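PDB 3HZE: Ycf54 protein from Thermosynechococcus elongatus, which probably assists the oxidative cyclase step of chlorophyll biosynthesis, as its Ycf54 relatives do in other cyanobacteria. Local coordinates for residues R25-H30 and I38-V43; K58-Q63 and Y85-Q90. All coordinates share one frame; numbering follows the deposited sequence.

Contact 1 of 2, residues R25-H30 and I38-V43; sequences RERQRH and IDFWLV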
ATOM      1  N   ARG A  25       1.480   8.804  10.199  1.00 11.45           N
ATOM      2  CA  ARG A  25       2.179   9.383  11.339  1.00 12.95           C
ATOM      3  C   ARG A  25       1.535   9.079  12.696  1.00 12.69           C
ATOM      4  O   ARG A  25       2.244   8.825  13.675  1.00 11.29           O
ATOM      5  CB  ARG A  25       2.357  10.895  11.135  1.00 13.52           C
ATOM      6  CG  ARG A  25       3.335  11.220   9.994  1.00 19.22           C
ATOM      7  CD  ARG A  25       3.962  12.598  10.142  1.00 25.82           C
ATOM      8  NE  ARG A  25       2.963  13.662  10.070  1.00 30.51           N
ATOM      9  CZ  ARG A  25       2.409  14.099   8.944  1.00 33.55           C
ATOM     10  NH1 ARG A  25       2.758  13.569   7.777  1.00 35.18           N
ATOM     11  NH2 ARG A  25       1.492  15.057   8.986  1.00 34.51           N
ATOM     12  N   GLU A  26       0.205   9.099  12.766  1.00 12.02           N
ATOM     13  CA  GLU A  26      -0.460   8.783  14.029  1.00 13.04           C
ATOM     14  C   GLU A  26      -0.226   7.313  14.355  1.00 12.33           C
ATOM     15  O   GLU A  26       0.018   6.958  15.507  1.00 11.42           O
ATOM     16  CB  GLU A  26      -1.979   9.058  13.952  1.00 14.97           C
ATOM     17  CG  GLU A  26      -2.348  10.540  13.911  1.00 16.28           C
ATOM     18  CD  GLU A  26      -3.857  10.792  13.836  1.00 23.59           C
ATOM     19  OE1 GLU A  26      -4.244  11.935  13.498  1.00 27.82           O
ATOM     20  OE2 GLU A  26      -4.658   9.873  14.120  1.00 22.10           O
ATOM     21  N   ARG A  27      -0.296   6.450  13.343  1.00 11.89           N
ATOM     22  CA  ARG A  27      -0.088   5.018  13.580  1.00  9.83           C
ATOM     23  C   ARG A  27       1.355   4.724  13.968  1.00  9.83           C
ATOM     24  O   ARG A  27       1.614   3.870  14.821  1.00  9.74           O
ATOM     25  CB  ARG A  27      -0.467   4.195  12.347  1.00  9.87           C
ATOM     26  CG  ARG A  27      -0.665   2.711  12.657  1.00 11.21           C
ATOM     27  CD  ARG A  27      -1.185   1.966  11.442  1.00 11.77           C
ATOM     28  NE  ARG A  27      -1.325   0.527  11.664  1.00 10.70           N
ATOM     29  CZ  ARG A  27      -2.342  -0.056  12.295  1.00 12.45           C
ATOM     30  NH1 ARG A  27      -3.336   0.670  12.792  1.00 10.64           N
ATOM     31  NH2 ARG A  27      -2.378  -1.376  12.404  1.00 10.07           N
ATOM     32  N   GLN A  28       2.295   5.421  13.331  1.00  9.46           N
ATOM     33  CA  GLN A  28       3.706   5.235  13.645  1.00 10.08           C
ATOM     34  C   GLN A  28       3.976   5.682  15.078  1.00 11.43           C
ATOM     35  O   GLN A  28       4.692   5.011  15.817  1.00 11.03           O
ATOM     36  CB  GLN A  28       4.585   6.026  12.667  1.00 10.84           C
ATOM     37  CG  GLN A  28       4.632   5.429  11.257  1.00  8.80           C
ATOM     38  CD  GLN A  28       5.441   6.278  10.289  1.00 14.00           C
ATOM     39  OE1 GLN A  28       5.740   5.852   9.169  1.00 17.18           O
ATOM     40  NE2 GLN A  28       5.792   7.486  10.711  1.00 10.67           N
ATOM     41  N   ARG A  29       3.390   6.808  15.477  1.00 12.73           N
ATOM     42  CA  ARG A  29       3.565   7.304  16.841  1.00 14.93           C
ATOM     43  C   ARG A  29       2.976   6.309  17.839  1.00 15.34           C
ATOM     44  O   ARG A  29       3.543   6.078  18.914  1.00 13.81           O
ATOM     45  CB  ARG A  29       2.879   8.660  17.020  1.00 18.19           C
ATOM     46  CG  ARG A  29       3.502   9.808  16.228  1.00 23.35           C
ATOM     47  CD  ARG A  29       2.666  11.086  16.394  1.00 28.92           C
ATOM     48  NE  ARG A  29       2.968  12.085  15.369  1.00 36.63           N
ATOM     49  CZ  ARG A  29       2.051  12.845  14.775  1.00 37.05           C
ATOM     50  NH1 ARG A  29       0.773  12.721  15.099  1.00 37.54           N
ATOM     51  NH2 ARG A  29       2.409  13.728  13.855  1.00 40.77           N
ATOM     52  N   HIS A  30       1.833   5.725  17.486  1.00 13.58           N
ATOM     53  CA  HIS A  30       1.186   4.750  18.354  1.00 14.95           C
ATOM     54  C   HIS A  30       2.056   3.495  18.514  1.00 14.19           C
ATOM     55  O   HIS A  30       2.183   2.958  19.616  1.00 14.66           O
ATOM     56  CB  HIS A  30      -0.191   4.384  17.789  1.00 14.91           C
ATOM     57  CG  HIS A  30      -0.818   3.194  18.444  1.00 18.72           C
ATOM     58  ND1 HIS A  30      -1.140   3.161  19.784  1.00 20.24           N
ATOM     59  CD2 HIS A  30      -1.185   1.990  17.941  1.00 18.09           C
ATOM     60  CE1 HIS A  30      -1.677   1.992  20.079  1.00 19.91           C
ATOM     61  NE2 HIS A  30      -1.717   1.262  18.978  1.00 21.02           N
ATOM     62  N   ILE A  38       7.018  -1.400  13.238  1.00 14.49           N
ATOM     63  CA  ILE A  38       6.178  -0.914  12.137  1.00 14.16           C
ATOM     64  C   ILE A  38       5.963  -2.036  11.127  1.00 13.45           C
ATOM     65  O   ILE A  38       6.928  -2.632  10.652  1.00 12.29           O
ATOM     66  CB  ILE A  38       6.842   0.270  11.389  1.00 13.19           C
ATOM     67  CG1 ILE A  38       7.099   1.434  12.352  1.00 16.67           C
ATOM     68  CG2 ILE A  38       5.956   0.718  10.237  1.00 12.83           C
ATOM     69  CD1 ILE A  38       5.868   1.916  13.054  1.00 15.63           C
ATOM     70  N   ASP A  39       4.705  -2.329  10.802  1.00 13.31           N
ATOM     71  CA  ASP A  39       4.405  -3.373   9.827  1.00 14.81           C
ATOM     72  C   ASP A  39       3.469  -2.891   8.722  1.00 12.70           C
ATOM     73  O   ASP A  39       2.713  -3.672   8.152  1.00 13.54           O
ATOM     74  CB  ASP A  39       3.795  -4.597  10.516  1.00 15.90           C
ATOM     75  CG  ASP A  39       2.522  -4.264  11.269  1.00 16.40           C
ATOM     76  OD1 ASP A  39       2.101  -3.089  11.244  1.00 13.69           O
ATOM     77  OD2 ASP A  39       1.943  -5.178  11.886  1.00 19.28           O
ATOM     78  N   PHE A  40       3.510  -1.592   8.445  1.00 11.75           N
ATOM     79  CA  PHE A  40       2.695  -0.995   7.392  1.00 11.95           C
ATOM     80  C   PHE A  40       3.619  -0.011   6.691  1.00 10.40           C
ATOM     81  O   PHE A  40       4.415   0.668   7.346  1.00  9.75           O
ATOM     82  CB  PHE A  40       1.478  -0.271   7.975  1.00 10.74           C
ATOM     83  CG  PHE A  40       1.811   0.686   9.083  1.00 11.14           C
ATOM     84  CD1 PHE A  40       2.035   0.223  10.381  1.00 11.26           C
ATOM     85  CD2 PHE A  40       1.911   2.051   8.831  1.00 10.59           C
ATOM     86  CE1 PHE A  40       2.356   1.117  11.407  1.00  9.46           C
ATOM     87  CE2 PHE A  40       2.231   2.944   9.848  1.00  7.98           C
ATOM     88  CZ  PHE A  40       2.453   2.479  11.133  1.00  7.99           C
ATOM     89  N   TRP A  41       3.502   0.074   5.367  1.00  8.95           N
ATOM     90  CA  TRP A  41       4.390   0.922   4.576  1.00  8.68           C
ATOM     91  C   TRP A  41       3.769   1.525   3.318  1.00 10.71           C
ATOM     92  O   TRP A  41       2.927   0.897   2.663  1.00 10.43           O
ATOM     93  CB  TRP A  41       5.598   0.097   4.125  1.00  8.70           C
ATOM     94  CG  TRP A  41       6.245  -0.700   5.207  1.00 10.10           C
ATOM     95  CD1 TRP A  41       7.199  -0.269   6.071  1.00  9.08           C
ATOM     96  CD2 TRP A  41       5.993  -2.078   5.537  1.00 11.40           C
ATOM     97  NE1 TRP A  41       7.564  -1.285   6.922  1.00 11.08           N
ATOM     98  CE2 TRP A  41       6.841  -2.407   6.615  1.00 11.31           C
ATOM     99  CE3 TRP A  41       5.135  -3.061   5.025  1.00 11.22           C
ATOM    100  CZ2 TRP A  41       6.862  -3.687   7.194  1.00 13.28           C
ATOM    101  CZ3 TRP A  41       5.151  -4.333   5.599  1.00 14.72           C
ATOM    102  CH2 TRP A  41       6.012  -4.633   6.675  1.00 15.48           C
ATOM    103  N   LEU A  42       4.230   2.730   2.979  1.00  7.64           N
ATOM    104  CA  LEU A  42       3.794   3.457   1.787  1.00 10.66           C
ATOM    105  C   LEU A  42       4.735   3.012   0.664  1.00  9.62           C
ATOM    106  O   LEU A  42       5.951   3.128   0.793  1.00 10.90           O
ATOM    107  CB  LEU A  42       3.984   4.962   1.990  1.00 12.11           C
ATOM    108  CG  LEU A  42       3.031   5.993   1.379  1.00 17.90           C
ATOM    109  CD1 LEU A  42       3.841   7.234   1.069  1.00 14.76           C
ATOM    110  CD2 LEU A  42       2.343   5.481   0.130  1.00 17.89           C
ATOM    111  N   VAL A  43       4.177   2.530  -0.438  1.00  9.62           N
ATOM    112  CA  VAL A  43       5.003   2.086  -1.550  1.00 10.77           C
ATOM    113  C   VAL A  43       4.515   2.688  -2.863  1.00 11.26           C
ATOM    114  O   VAL A  43       3.609   2.154  -3.499  1.00 11.57           O
ATOM    115  CB  VAL A  43       4.989   0.543  -1.679  1.00 11.46           C
ATOM    116  CG1 VAL A  43       5.993   0.102  -2.745  1.00 10.23           C
ATOM    117  CG2 VAL A  43       5.320  -0.100  -0.323  1.00  9.39           C
TER
HETATM  118  O   HOH W   1      -0.478  -2.458  10.477  1.00 19.12           O
HETATM  119  O   HOH W   2       5.377   3.441   7.791  1.00  9.89           O
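Arg27 and Gln28 on helix 21-34 meet Phe40, which opens strand 40-44, and Ile38 in the loop just before it. The motif is a helix-loop-strand unit. The helix lies against one outermost strand of the chain's four-stranded antiparallel sheet.

Phe40 is buried and its ring is wedged between two residues. Arg27 CD sits over the centre of one face in a CH-pi contact, 3.6 Å from the centroid of the Phe40 ring and 10° off the ring normal. Ile38 CG2 lies on the opposite face, offset toward the rim. Arg27 reaches across the ring because CG is anti to the backbone N (chi1 -163°) and the chain is extended as far as NE. Arg27 CG comes within 3.5 Å of Phe40 CZ. Gln28 CG approaches the ring obliquely, 3.7 Å from Phe40 CZ. Ile38 CD1 touches the helix backbone at Gln28 CA, 4.0 Å away. Tyr31 packs edge-to-face with Phe40.

The guanidinium of Arg27 is not stacked on the ring, since the two planes are 73° apart. It turns an edge to Phe40 CD1. Any cation-pi attraction to Phe40 is at most weak. Arg27 also has a cation-pi contact with Phe75.

The polar links run through water. One water accepts from Arg27 NH2 at 2.9 Å and donates to Asp39 OD1. It joins two opposite charges that do not touch. Asp39 OD1 is also hydrogen-bonded to Tyr31 OH, which helps hold the carboxylate in place. A second water joins the helix side chain to the strand backbone. This water donates to Gln28 OE1 at 2.8 Å and to Phe40 O at 3.0 Å.

Contact 2 of 2, residues K58-Q63 and Y85-Q90; sequences KARCPQ and YVLMGQ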
ATOM      1  N   LYS A  58      -3.559  -3.800 -12.451  1.00 24.31           N
ATOM      2  CA  LYS A  58      -2.730  -2.783 -13.085  1.00 23.28           C
ATOM      3  C   LYS A  58      -3.537  -2.079 -14.161  1.00 22.74           C
ATOM      4  O   LYS A  58      -3.398  -0.879 -14.372  1.00 22.15           O
ATOM      5  CB  LYS A  58      -1.486  -3.399 -13.721  1.00 25.36           C
ATOM      6  CG  LYS A  58      -0.613  -2.371 -14.424  1.00 25.55           C
ATOM      7  CD  LYS A  58       0.477  -3.018 -15.253  1.00 28.87           C
ATOM      8  CE  LYS A  58       1.286  -1.965 -16.009  1.00 31.76           C
ATOM      9  NZ  LYS A  58       2.303  -2.572 -16.925  1.00 31.90           N
ATOM     10  N   ALA A  59      -4.387  -2.833 -14.846  1.00 22.56           N
ATOM     11  CA  ALA A  59      -5.213  -2.265 -15.905  1.00 23.48           C
ATOM     12  C   ALA A  59      -6.285  -1.342 -15.337  1.00 24.22           C
ATOM     13  O   ALA A  59      -6.572  -0.284 -15.899  1.00 24.37           O
ATOM     14  CB  ALA A  59      -5.865  -3.390 -16.706  1.00 25.12           C
ATOM     15  N   ARG A  60      -6.869  -1.744 -14.213  1.00 23.40           N
ATOM     16  CA  ARG A  60      -7.925  -0.965 -13.581  1.00 25.32           C
ATOM     17  C   ARG A  60      -7.469   0.282 -12.830  1.00 24.88           C
ATOM     18  O   ARG A  60      -8.173   1.292 -12.820  1.00 25.27           O
ATOM     19  CB  ARG A  60      -8.722  -1.851 -12.623  1.00 28.91           C
ATOM     20  CG  ARG A  60      -9.621  -2.866 -13.303  1.00 34.28           C
ATOM     21  CD  ARG A  60     -10.346  -3.707 -12.266  1.00 38.98           C
ATOM     22  NE  ARG A  60     -11.062  -2.889 -11.290  1.00 42.16           N
ATOM     23  CZ  ARG A  60     -11.768  -3.388 -10.279  1.00 44.66           C
ATOM     24  NH1 ARG A  60     -11.849  -4.701 -10.114  1.00 44.84           N
ATOM     25  NH2 ARG A  60     -12.394  -2.578  -9.434  1.00 44.67           N
ATOM     26  N   CYS A  61      -6.306   0.218 -12.196  1.00 23.88           N
ATOM     27  CA  CYS A  61      -5.826   1.359 -11.427  1.00 22.80           C
ATOM     28  C   CYS A  61      -5.130   2.423 -12.265  1.00 22.17           C
ATOM     29  O   CYS A  61      -4.175   2.130 -12.975  1.00 22.44           O
ATOM     30  CB  CYS A  61      -4.882   0.882 -10.318  1.00 21.52           C
ATOM     31  SG  CYS A  61      -4.370   2.193  -9.175  1.00 22.07           S
ATOM     32  N   PRO A  62      -5.614   3.675 -12.199  1.00 22.93           N
ATOM     33  CA  PRO A  62      -5.010   4.771 -12.960  1.00 23.23           C
ATOM     34  C   PRO A  62      -3.572   5.011 -12.487  1.00 24.97           C
ATOM     35  O   PRO A  62      -3.285   4.927 -11.288  1.00 25.27           O
ATOM     36  CB  PRO A  62      -5.930   5.954 -12.653  1.00 23.69           C
ATOM     37  CG  PRO A  62      -7.262   5.299 -12.416  1.00 24.32           C
ATOM     38  CD  PRO A  62      -6.879   4.100 -11.570  1.00 23.13           C
ATOM     39  N   GLN A  63      -2.681   5.314 -13.425  1.00 24.18           N
ATOM     40  CA  GLN A  63      -1.273   5.546 -13.118  1.00 25.53           C
ATOM     41  C   GLN A  63      -0.891   7.023 -13.186  1.00 23.63           C
ATOM     42  O   GLN A  63      -1.513   7.805 -13.908  1.00 25.67           O
ATOM     43  CB  GLN A  63      -0.386   4.759 -14.094  1.00 29.83           C
ATOM     44  CG  GLN A  63      -0.168   3.280 -13.756  1.00 35.81           C
ATOM     45  CD  GLN A  63      -1.436   2.451 -13.810  1.00 39.15           C
ATOM     46  OE1 GLN A  63      -2.238   2.587 -14.735  1.00 40.63           O
ATOM     47  NE2 GLN A  63      -1.615   1.565 -12.825  1.00 37.72           N
ATOM     48  N   TYR A  85     -12.824   3.835  -2.681  1.00 17.05           N
ATOM     49  CA  TYR A  85     -12.409   3.807  -4.087  1.00 16.93           C
ATOM     50  C   TYR A  85     -10.959   3.395  -4.312  1.00 15.98           C
ATOM     51  O   TYR A  85     -10.165   4.143  -4.889  1.00 14.44           O
ATOM     52  CB  TYR A  85     -12.661   5.178  -4.710  1.00 21.02           C
ATOM     53  CG  TYR A  85     -14.121   5.539  -4.739  1.00 24.06           C
ATOM     54  CD1 TYR A  85     -14.969   4.988  -5.694  1.00 26.39           C
ATOM     55  CD2 TYR A  85     -14.663   6.404  -3.797  1.00 26.54           C
ATOM     56  CE1 TYR A  85     -16.328   5.290  -5.714  1.00 28.36           C
ATOM     57  CE2 TYR A  85     -16.028   6.715  -3.804  1.00 27.19           C
ATOM     58  CZ  TYR A  85     -16.851   6.153  -4.766  1.00 28.26           C
ATOM     59  OH  TYR A  85     -18.197   6.444  -4.789  1.00 30.45           O
ATOM     60  N   VAL A  86     -10.629   2.193  -3.861  1.00 14.28           N
ATOM     61  CA  VAL A  86      -9.284   1.648  -4.002  1.00 15.19           C
ATOM     62  C   VAL A  86      -9.412   0.160  -4.272  1.00 15.76           C
ATOM     63  O   VAL A  86     -10.471  -0.428  -4.043  1.00 16.63           O
ATOM     64  CB  VAL A  86      -8.464   1.804  -2.698  1.00 14.89           C
ATOM     65  CG1 VAL A  86      -8.254   3.274  -2.377  1.00 16.05           C
ATOM     66  CG2 VAL A  86      -9.192   1.105  -1.556  1.00 16.39           C
ATOM     67  N   LEU A  87      -8.334  -0.446  -4.754  1.00 15.60           N
ATOM     68  CA  LEU A  87      -8.320  -1.877  -5.008  1.00 16.29           C
ATOM     69  C   LEU A  87      -7.635  -2.482  -3.798  1.00 17.11           C
ATOM     70  O   LEU A  87      -6.839  -1.815  -3.137  1.00 16.27           O
ATOM     71  CB  LEU A  87      -7.523  -2.198  -6.274  1.00 17.63           C
ATOM     72  CG  LEU A  87      -8.094  -1.640  -7.587  1.00 20.07           C
ATOM     73  CD1 LEU A  87      -7.150  -1.956  -8.739  1.00 19.65           C
ATOM     74  CD2 LEU A  87      -9.461  -2.248  -7.847  1.00 22.20           C
HETATM   75  N   MSE A  88      -7.956  -3.732  -3.491  1.00 16.47           N
HETATM   76  CA  MSE A  88      -7.343  -4.398  -2.353  1.00 17.84           C
HETATM   77  C   MSE A  88      -6.898  -5.786  -2.788  1.00 18.37           C
HETATM   78  O   MSE A  88      -7.454  -6.357  -3.727  1.00 18.89           O
HETATM   79  CB  MSE A  88      -8.341  -4.494  -1.192  1.00 19.41           C
HETATM   80  CG  MSE A  88      -7.786  -5.174   0.056  1.00 22.80           C
HETATM   81 SE   MSE A  88      -9.013  -5.208   1.576  1.00 28.84          SE
HETATM   82  CE  MSE A  88     -10.369  -6.357   0.809  1.00 27.28           C
ATOM     83  N   GLY A  89      -5.888  -6.322  -2.118  1.00 17.36           N
ATOM     84  CA  GLY A  89      -5.415  -7.649  -2.461  1.00 16.70           C
ATOM     85  C   GLY A  89      -4.351  -8.140  -1.504  1.00 17.69           C
ATOM     86  O   GLY A  89      -4.124  -7.541  -0.452  1.00 16.06           O
ATOM     87  N   GLN A  90      -3.692  -9.236  -1.867  1.00 17.51           N
ATOM     88  CA  GLN A  90      -2.643  -9.804  -1.031  1.00 18.08           C
ATOM     89  C   GLN A  90      -1.698 -10.673  -1.849  1.00 18.31           C
ATOM     90  O   GLN A  90      -2.031 -11.100  -2.956  1.00 18.32           O
ATOM     91  CB  GLN A  90      -3.262 -10.641   0.093  1.00 18.42           C
ATOM     92  CG  GLN A  90      -4.192 -11.758  -0.383  1.00 19.89           C
ATOM     93  CD  GLN A  90      -4.801 -12.537   0.771  1.00 22.47           C
ATOM     94  OE1 GLN A  90      -4.256 -13.553   1.209  1.00 25.02           O
ATOM     95  NE2 GLN A  90      -5.929 -12.054   1.279  1.00 18.26           N
TER
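Leu87 meets Arg60 and Cys61 with the two branches of its side chain. CD2 lies over one face of the Arg60 guanidinium, offset toward the rim. Leu87 CD2 is 3.4 Å from Arg60 NH2 and 3.5 Å from Arg60 CZ. The other branch turns to the next residue, and Leu87 CD1 packs on Cys61 CB at 4.0 Å. Arg60 CB is a looser neighbour of Leu87 CD1.

The Arg60 chain is extended at first and then bends at chi3 (54°). The bend lays the flat guanidinium across the Leu87 methyl. A long, weak ion pair links Arg60 NH1 to Glu56, one turn back on the same helix. Cys61 is buried and is the first residue to leave helical geometry after helix 55-60.

Further out, Leu87 begins strand 87-92, an outermost strand of the antiparallel sheet. Leu8 on the neighbouring strand 3-10 is hydrogen-bonded to the Leu87 backbone and also touches the Cys61 side chain. Gln57 NE2 bonds to Met88 O and gives helix 55-60 a polar tie to the same strand.

Between the two segments the leucine methyls make van der Waals contact with a cationic face and with a cysteine CB. The guanidinium offers a face to a methyl group, which leaves the N-H bonds in its plane pointing past the leucine.

Contacts 1 and 2 stand on opposite sides of the chain's centre, with their own centres about 21 Å apart. They do not touch. Both reach outermost strands of the same sheet. Contact 1 sets helix 21-34 against strand 40-44. Contact 2 sets the end of helix 55-60 and the residue after it against strand 87-92. Each has one buried residue, Phe40 or Cys61. Arg60 in contact 2 is exposed, whereas no touching residue of contact 1 is, so contact 2 lies nearer the surface. Contact 1 is the larger and adds water bridges. Contact 2 rests on one leucine. In both, an arginine lies by an apolar group, through its aliphatic chain in contact 1 and its guanidinium face in contact 2.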